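Local coordinates for sugar ABC transporter, sugar-binding protein (Streptococcus pneumoniae, PDB 2HEU) that probably captures sugar outside the cell, as the extracellular solute-binding protein of an ABC transporter, and hands it to the membrane components for import, at residues A[182-187]-A[286-290]; A[366-372]-A[395-399]. One frame throughout, in Å; residues are numbered along the deposited sequence.

Interaction 1: A[182-187]-A[286-290]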
# COMPACT_ATOMS: atom_id res chain seq x y z
N GLN A 182 10.82 4.83 -2.67
CA GLN A 182 10.36 5.49 -1.43
C GLN A 182 11.08 4.92 -0.23
O GLN A 182 11.45 5.68 0.68
CB GLN A 182 8.84 5.39 -1.29
CG GLN A 182 8.11 6.18 -2.34
CD GLN A 182 6.65 6.37 -2.03
OE1 GLN A 182 6.21 6.22 -0.89
NE2 GLN A 182 5.90 6.72 -3.04
N LEU A 183 11.28 3.62 -0.18
CA LEU A 183 11.97 2.96 0.94
C LEU A 183 13.49 3.24 0.91
O LEU A 183 14.10 3.30 1.98
CB LEU A 183 11.65 1.50 0.99
CG LEU A 183 10.21 1.21 1.42
CD1 LEU A 183 9.82 -0.23 1.12
CD2 LEU A 183 10.02 1.53 2.86
N ALA A 184 14.06 3.41 -0.27
CA ALA A 184 15.45 3.89 -0.35
C ALA A 184 15.57 5.22 0.36
O ALA A 184 16.43 5.42 1.24
CB ALA A 184 15.86 4.00 -1.82
N PHE A 185 14.69 6.19 0.04
CA PHE A 185 14.75 7.47 0.71
C PHE A 185 14.39 7.35 2.16
O PHE A 185 15.01 8.05 3.01
CB PHE A 185 13.86 8.51 0.04
CG PHE A 185 14.44 9.09 -1.22
CD1 PHE A 185 13.91 8.85 -2.47
CD2 PHE A 185 15.54 9.94 -1.14
CE1 PHE A 185 14.47 9.40 -3.62
CE2 PHE A 185 16.12 10.49 -2.26
CZ PHE A 185 15.57 10.23 -3.51
N ALA A 186 13.39 6.55 2.55
CA ALA A 186 13.01 6.47 3.96
C ALA A 186 14.12 5.88 4.79
O ALA A 186 14.44 6.38 5.86
CB ALA A 186 11.70 5.66 4.07
N THR A 187 14.72 4.80 4.31
CA THR A 187 15.85 4.21 5.09
C THR A 187 17.03 5.16 5.11
O THR A 187 17.77 5.22 6.09
CB THR A 187 16.23 2.81 4.60
OG1 THR A 187 16.69 2.83 3.25
CG2 THR A 187 15.12 1.78 4.80
N SER A 286 15.10 -1.79 8.90
CA SER A 286 14.27 -2.05 7.75
C SER A 286 12.91 -1.45 7.90
O SER A 286 12.37 -1.30 9.00
CB SER A 286 14.19 -3.54 7.46
OG SER A 286 13.48 -4.17 8.55
N LEU A 287 12.28 -1.13 6.76
CA LEU A 287 11.00 -0.44 6.73
C LEU A 287 10.12 -1.06 5.64
O LEU A 287 10.62 -1.65 4.69
CB LEU A 287 11.20 1.04 6.41
CG LEU A 287 11.95 1.86 7.42
CD1 LEU A 287 12.23 3.26 6.94
CD2 LEU A 287 11.20 1.94 8.81
N THR A 288 8.82 -0.85 5.78
CA THR A 288 7.88 -1.07 4.68
C THR A 288 7.02 0.19 4.52
O THR A 288 7.11 1.12 5.33
CB THR A 288 7.09 -2.37 4.87
OG1 THR A 288 6.34 -2.63 3.68
CG2 THR A 288 6.12 -2.33 6.02
N VAL A 289 6.25 0.21 3.45
CA VAL A 289 5.40 1.35 3.11
C VAL A 289 4.10 0.80 2.55
O VAL A 289 4.08 -0.24 1.93
CB VAL A 289 6.11 2.28 2.07
CG1 VAL A 289 6.44 1.58 0.77
CG2 VAL A 289 5.32 3.55 1.85
N GLY A 290 3.02 1.52 2.83
CA GLY A 290 1.73 1.15 2.33
C GLY A 290 0.68 2.05 2.89
O GLY A 290 0.99 3.03 3.61
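Ser286 opens the second segment and turns its CA-to-CB bond away from the helix. Its OG is hydrogen-bonded to Arg357 instead. Leu287 is the first residue to reach helix 182-187, and its CA lies 6.8 Å from that of Leu183. Leu287 CB meets Leu183 CD2 at 3.8 Å. Leu287 CD1 packs against Ala186 CB at 3.8 Å and against Thr187 CG2 at 3.9 Å. The small alanine side chain lets the leucine come close to the helix. Thr187 presents its methyl to Leu287, while its OG1 bonds Leu183 O at 2.9 Å and also pairs with Trp149 NE1.

At Thr288 the strand begins, and the side chain turns away, with OG1 bonded to Tyr129 O. Leu183 CD2 still rests on the backbone here, 3.7 Å from Thr288 C. Strand 288-290 pairs in parallel with strand 358-360, and helix 178-189 packs on this small sheet. A helix packed on a parallel strand pair is consistent with the α/β lobes of the periplasmic-binding-protein fold, the clan of this family. The short helix and strand axes run at 126° and come within 8.9 Å.

Val289 points back toward the helix, as strand alternation requires. Its CG1 lies 3.8 Å from Leu183 CG, so Leu183 spans Leu287 and Val289. Val289 CG2 approaches Gln182 OE1 at 3.9 Å, but that amide is engaged elsewhere, with OE1 bonded to Leu362 N and NE2 to Gln363. No hydrogen bond joins the two segments. Gly290 is hydrogen-bonded through its backbone to Leu359.

Interaction 2: A[366-372]-A[395-399]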
# COMPACT_ATOMS: atom_id res chain seq x y z
N TRP A 366 2.11 14.52 -1.79
CA TRP A 366 2.50 14.95 -3.11
C TRP A 366 1.31 15.27 -3.98
O TRP A 366 0.19 14.77 -3.70
CB TRP A 366 3.29 13.88 -3.85
CG TRP A 366 4.57 13.35 -3.19
CD1 TRP A 366 5.14 13.81 -2.06
CD2 TRP A 366 5.33 12.23 -3.63
NE1 TRP A 366 6.26 13.06 -1.78
CE2 TRP A 366 6.39 12.08 -2.70
CE3 TRP A 366 5.21 11.34 -4.73
CZ2 TRP A 366 7.34 11.07 -2.87
CZ3 TRP A 366 6.14 10.32 -4.86
CH2 TRP A 366 7.19 10.21 -3.91
N THR A 367 1.46 16.09 -4.98
CA THR A 367 0.36 16.41 -5.88
C THR A 367 0.12 15.40 -7.00
O THR A 367 -0.94 15.44 -7.60
CB THR A 367 0.52 17.85 -6.40
OG1 THR A 367 1.71 17.92 -7.09
CG2 THR A 367 0.50 18.87 -5.27
N SER A 368 1.08 14.53 -7.26
CA SER A 368 0.98 13.45 -8.21
C SER A 368 2.09 12.47 -7.89
O SER A 368 2.85 12.71 -6.94
CB SER A 368 1.11 14.00 -9.63
OG SER A 368 2.47 14.35 -9.93
N GLU A 369 2.18 11.38 -8.67
CA GLU A 369 3.25 10.40 -8.40
C GLU A 369 3.85 9.79 -9.63
O GLU A 369 4.97 9.24 -9.54
CB GLU A 369 2.78 9.29 -7.44
CG GLU A 369 1.63 8.46 -7.99
CD GLU A 369 1.25 7.38 -7.03
OE1 GLU A 369 0.12 7.39 -6.53
OE2 GLU A 369 2.07 6.49 -6.72
N ALA A 370 3.19 9.83 -10.79
CA ALA A 370 3.69 9.09 -11.92
C ALA A 370 5.12 9.49 -12.29
O ALA A 370 5.91 8.63 -12.66
CB ALA A 370 2.77 9.31 -13.19
N ASP A 371 5.45 10.78 -12.24
CA ASP A 371 6.78 11.19 -12.62
C ASP A 371 7.86 10.68 -11.69
O ASP A 371 9.03 10.53 -12.09
CB ASP A 371 6.88 12.68 -12.81
CG ASP A 371 6.14 13.22 -14.02
OD1 ASP A 371 5.55 12.44 -14.78
OD2 ASP A 371 6.13 14.46 -14.19
N PHE A 372 7.50 10.39 -10.44
CA PHE A 372 8.41 9.77 -9.49
C PHE A 372 8.65 8.33 -9.91
O PHE A 372 9.80 7.81 -9.89
CB PHE A 372 7.88 9.83 -8.05
CG PHE A 372 8.82 9.30 -7.05
CD1 PHE A 372 9.87 10.07 -6.53
CD2 PHE A 372 8.71 7.99 -6.56
CE1 PHE A 372 10.74 9.56 -5.58
CE2 PHE A 372 9.59 7.47 -5.64
CZ PHE A 372 10.59 8.27 -5.12
N PHE A 395 10.28 17.35 -10.59
CA PHE A 395 9.01 16.80 -10.06
C PHE A 395 8.55 17.50 -8.81
O PHE A 395 7.37 17.81 -8.67
CB PHE A 395 9.25 15.29 -9.80
CG PHE A 395 8.09 14.60 -9.13
CD1 PHE A 395 6.85 14.56 -9.73
CD2 PHE A 395 8.26 13.99 -7.90
CE1 PHE A 395 5.79 13.88 -9.11
CE2 PHE A 395 7.22 13.34 -7.30
CZ PHE A 395 6.00 13.27 -7.88
N PHE A 396 9.48 17.78 -7.87
CA PHE A 396 9.07 18.37 -6.60
C PHE A 396 8.98 19.86 -6.66
O PHE A 396 8.18 20.46 -5.88
CB PHE A 396 9.99 17.91 -5.45
CG PHE A 396 9.77 16.46 -5.07
CD1 PHE A 396 8.55 16.09 -4.48
CD2 PHE A 396 10.71 15.48 -5.32
CE1 PHE A 396 8.29 14.78 -4.16
CE2 PHE A 396 10.47 14.16 -5.00
CZ PHE A 396 9.24 13.82 -4.42
N ASN A 397 9.72 20.56 -7.52
CA ASN A 397 9.67 22.03 -7.54
C ASN A 397 8.25 22.55 -7.65
O ASN A 397 7.94 23.53 -6.93
CB ASN A 397 10.55 22.59 -8.67
CG ASN A 397 12.03 22.56 -8.31
OD1 ASN A 397 12.45 22.44 -7.15
ND2 ASN A 397 12.82 22.79 -9.34
N PRO A 398 7.38 22.07 -8.52
CA PRO A 398 6.04 22.67 -8.63
C PRO A 398 5.25 22.56 -7.33
O PRO A 398 4.33 23.35 -7.08
CB PRO A 398 5.39 21.95 -9.78
CG PRO A 398 6.55 21.46 -10.59
CD PRO A 398 7.60 21.06 -9.57
N MET A 399 5.54 21.55 -6.51
CA MET A 399 4.82 21.33 -5.25
C MET A 399 5.23 22.36 -4.24
O MET A 399 4.52 22.52 -3.21
CB MET A 399 5.05 19.96 -4.73
CG MET A 399 4.80 18.84 -5.78
SD MET A 399 4.82 17.24 -5.01
CE MET A 399 5.05 16.18 -6.47
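The Trp366 indole is a flat wall that two phenyl rings strike edge-on. Phe395 points its edge at the six-membered ring, with centroids 5.5 Å apart and planes at 84°, an offset edge-to-face pair. Phe396 makes an edge-to-face pair with the five-membered ring, centroids 5.0 Å apart and planes at 79°. Phe395 fills a hollow lined by Trp366, Ser368, Asp371 and Phe372. Its CD1 lies 3.6 Å from Asp371 CB, its CE2 lies 3.6 Å from Phe372 CB, and its CZ is 3.3 Å from Ser368 O. Met399 SD lies 5.0 Å from the centroid of the five-membered ring of Trp366, an oblique Met-aromatic contact. Met399 CG reaches Thr367 OG1 at 3.5 Å. The cluster brings the C-terminal end of helix 385-396 against the loop leading into helix 370-382 and its first turn. Thr367 N gives a weak hydrogen bond to Met399 SD at 3.6 Å. Ser368 N and O are buried without a polar partner, a cost set against the aromatic and apolar burial that mainly holds the contact.

Interactions 1 and 2 occur in series along the chain, with centres about 18 Å apart. Helix 178-189 joins them. Gln182 serves both contacts, whereas Phe185, which does not touch 286-290, meets Phe372. Gln182 NE2 lies 3.8 Å from Trp366 CH2, and Gln182 CG lies 3.8 Å from Phe372 CE2. Phe185 CE1 is 4.2 Å from Phe372 CE1. These touches are packing, so the two contacts adjoin through helix 178-189. Interaction 1 is buried, its centre about 12 Å from the centre of the chain. Interaction 2 is partly buried, and its centre is about 18 Å from the centre of the chain. No sugar is bound in this apo form. The sodium site seen at Lys103 and Glu335 involves neither contact.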